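Local atomic coordinates of N-acetyltransferase (Escherichia coli, PDB entry 6GTQ), a protein that probably transfers an acetyl group from acetyl-coenzyme A to an amine of its substrate, as N-acetyltransferases of the GNAT family do. Residues G63-C68 and V94-L99. The protein carries 1 engineered substitution. Residues are numbered along the deposited sequence; the frame is centred on the assembly and turned at random.
Sequences GYYTLC and VTLGRL. With ACT (acetate ion), chain H.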
loop_
_atom_site.group_PDB
_atom_site.type_symbol
_atom_site.label_atom_id
_atom_site.label_comp_id
_atom_site.label_asym_id
_atom_site.label_seq_id
_atom_site.Cartn_x
_atom_site.Cartn_y
_atom_site.Cartn_z
ATOM N N GLY A 63 -4.957 -9.552 -7.869
ATOM C CA GLY A 63 -4.118 -8.756 -6.993
ATOM C C GLY A 63 -4.936 -7.961 -6.011
ATOM O O GLY A 63 -6.103 -7.654 -6.269
ATOM N N TYR A 64 -4.326 -7.635 -4.867
ATOM C CA TYR A 64 -4.972 -6.871 -3.809
ATOM C C TYR A 64 -4.005 -6.098 -2.921
ATOM O O TYR A 64 -2.800 -6.376 -2.888
ATOM C CB TYR A 64 -5.862 -7.789 -2.944
ATOM C CG TYR A 64 -5.150 -8.658 -1.921
ATOM C CD1 TYR A 64 -4.911 -8.197 -0.626
ATOM C CD2 TYR A 64 -4.817 -9.981 -2.213
ATOM C CE1 TYR A 64 -4.314 -9.011 0.337
ATOM C CE2 TYR A 64 -4.247 -10.816 -1.246
ATOM C CZ TYR A 64 -3.990 -10.321 0.024
ATOM O OH TYR A 64 -3.425 -11.124 0.979
ATOM N N TYR A 65 -4.562 -5.163 -2.157
ATOM C CA TYR A 65 -3.844 -4.412 -1.134
ATOM C C TYR A 65 -4.811 -4.048 -0.005
ATOM O O TYR A 65 -6.017 -3.997 -0.232
ATOM C CB TYR A 65 -3.020 -3.222 -1.691
ATOM C CG TYR A 65 -3.772 -1.944 -1.999
ATOM C CD1 TYR A 65 -4.134 -1.061 -0.982
ATOM C CD2 TYR A 65 -3.998 -1.546 -3.317
ATOM C CE1 TYR A 65 -4.790 0.135 -1.261
ATOM C CE2 TYR A 65 -4.633 -0.338 -3.610
ATOM C CZ TYR A 65 -5.028 0.498 -2.576
ATOM O OH TYR A 65 -5.680 1.674 -2.846
ATOM N N THR A 66 -4.293 -3.899 1.220
ATOM C CA THR A 66 -5.085 -3.519 2.401
ATOM C C THR A 66 -4.517 -2.255 3.041
ATOM O O THR A 66 -3.301 -2.100 3.114
ATOM C CB THR A 66 -5.260 -4.672 3.422
ATOM O OG1 THR A 66 -4.005 -4.983 4.033
ATOM C CG2 THR A 66 -5.894 -5.916 2.820
ATOM N N LEU A 67 -5.410 -1.357 3.491
ATOM C CA LEU A 67 -5.084 -0.109 4.178
ATOM C C LEU A 67 -5.805 -0.012 5.502
ATOM O O LEU A 67 -6.947 -0.480 5.645
ATOM C CB LEU A 67 -5.543 1.113 3.362
ATOM C CG LEU A 67 -4.820 1.501 2.100
ATOM C CD1 LEU A 67 -5.519 2.672 1.460
ATOM C CD2 LEU A 67 -3.355 1.857 2.363
ATOM N N CYS A 68 -5.143 0.647 6.459
ATOM C CA CYS A 68 -5.702 0.956 7.770
ATOM C C CYS A 68 -5.024 2.178 8.359
ATOM O O CYS A 68 -3.821 2.362 8.196
ATOM C CB CYS A 68 -5.665 -0.230 8.729
ATOM S SG CYS A 68 -6.640 0.027 10.237
ATOM N N VAL A 94 -1.294 6.226 7.549
ATOM C CA VAL A 94 -2.025 5.087 7.010
ATOM C C VAL A 94 -1.004 3.986 6.765
ATOM O O VAL A 94 0.082 4.256 6.248
ATOM C CB VAL A 94 -2.816 5.427 5.722
ATOM C CG1 VAL A 94 -3.507 4.179 5.161
ATOM C CG2 VAL A 94 -3.832 6.548 5.972
ATOM N N THR A 95 -1.340 2.754 7.137
ATOM C CA THR A 95 -0.472 1.608 6.891
ATOM C C THR A 95 -1.013 0.751 5.745
ATOM O O THR A 95 -2.194 0.401 5.742
ATOM C CB THR A 95 -0.259 0.797 8.176
ATOM O OG1 THR A 95 0.302 1.642 9.173
ATOM C CG2 THR A 95 0.649 -0.396 7.974
ATOM N N LEU A 96 -0.139 0.412 4.785
ATOM C CA LEU A 96 -0.428 -0.535 3.713
ATOM C C LEU A 96 0.195 -1.828 4.269
ATOM O O LEU A 96 1.423 -1.967 4.278
ATOM C CB LEU A 96 0.262 -0.111 2.409
ATOM C CG LEU A 96 -0.352 -0.576 1.071
ATOM C CD1 LEU A 96 0.379 0.061 -0.093
ATOM C CD2 LEU A 96 -0.261 -2.058 0.893
ATOM N N GLY A 97 -0.645 -2.704 4.819
ATOM C CA GLY A 97 -0.206 -3.927 5.486
ATOM C C GLY A 97 -0.044 -5.176 4.649
ATOM O O GLY A 97 0.621 -6.118 5.083
ATOM N N ARG A 98 -0.668 -5.216 3.473
ATOM C CA ARG A 98 -0.623 -6.368 2.579
ATOM C C ARG A 98 -0.681 -5.922 1.148
ATOM O O ARG A 98 -1.463 -5.042 0.803
ATOM C CB ARG A 98 -1.797 -7.333 2.857
ATOM C CG ARG A 98 -1.488 -8.388 3.895
ATOM C CD ARG A 98 -2.724 -8.843 4.611
ATOM N NE ARG A 98 -2.438 -9.930 5.546
ATOM C CZ ARG A 98 -2.801 -9.949 6.826
ATOM N NH1 ARG A 98 -2.492 -10.986 7.595
ATOM N NH2 ARG A 98 -3.490 -8.938 7.343
ATOM N N LEU A 99 0.134 -6.555 0.310
ATOM C CA LEU A 99 0.200 -6.326 -1.128
ATOM C C LEU A 99 0.519 -7.657 -1.778
ATOM O O LEU A 99 1.517 -8.295 -1.431
ATOM C CB LEU A 99 1.248 -5.239 -1.490
ATOM C CG LEU A 99 1.411 -4.877 -2.983
ATOM C CD1 LEU A 99 0.263 -4.026 -3.493
ATOM C CD2 LEU A 99 2.702 -4.137 -3.216
HETATM C C ACT H . -3.748 -3.310 7.292
HETATM O O ACT H . -4.016 -3.236 6.121
HETATM O OXT ACT H . -4.362 -3.995 8.112
HETATM C CH3 ACT H . -2.555 -2.492 7.768
HETATM O O HOH W 1 -3.797 -6.440 6.342
#
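R98 runs beside T66 and Y64 on one face of an antiparallel strand pair. Its CB packs 3.4 Å from T66 OG1 and meets the Y64 ring at CE1, 3.9 Å away. From CG to NE the chain is extended, with CD still beside T66 OG1, and it delivers the guanidinium to a water lying in plane at its edge, 2.7 Å from R98 NH2. That water donates back to T66 OG1, joining the two strands through solvent. With chi1 at 68°, T66 OG1 sits between its backbone N and carbonyl carbon and gives its own proton to an acetate oxygen, ACT O, 2.7 Å off; the ion probably came from the crystallisation liquor.

The register shows a classic beta bulge: Y65 faces L99 but L67 faces L96, so G97 and R98 together oppose T66. G97 has a psi of -19°, far from extended, and its N reaches T66 O at 3.2 Å, while T66 N bonds R98 O. Beyond the bulge the ladder is regular, T95 N giving C68 O a nearly straight bond (2.7 Å, 173°). On the other face L67 CD2 touches V94 CG1 at 3.6 Å, and L96 and L99 reach Y65 CB with their methyls. A bulge in this strand is a hallmark of the GNAT fold, where it helps splay the strand from its parallel neighbour at the acetyl-coenzyme A site.

Helix 110-129 covers the Y65, L96 and L99 face, whereas helix 28-36 packs on Y64, T66 and R98, its F33 making a cation-pi contact with R98; strands 48-53 and 133-137 flank the pair.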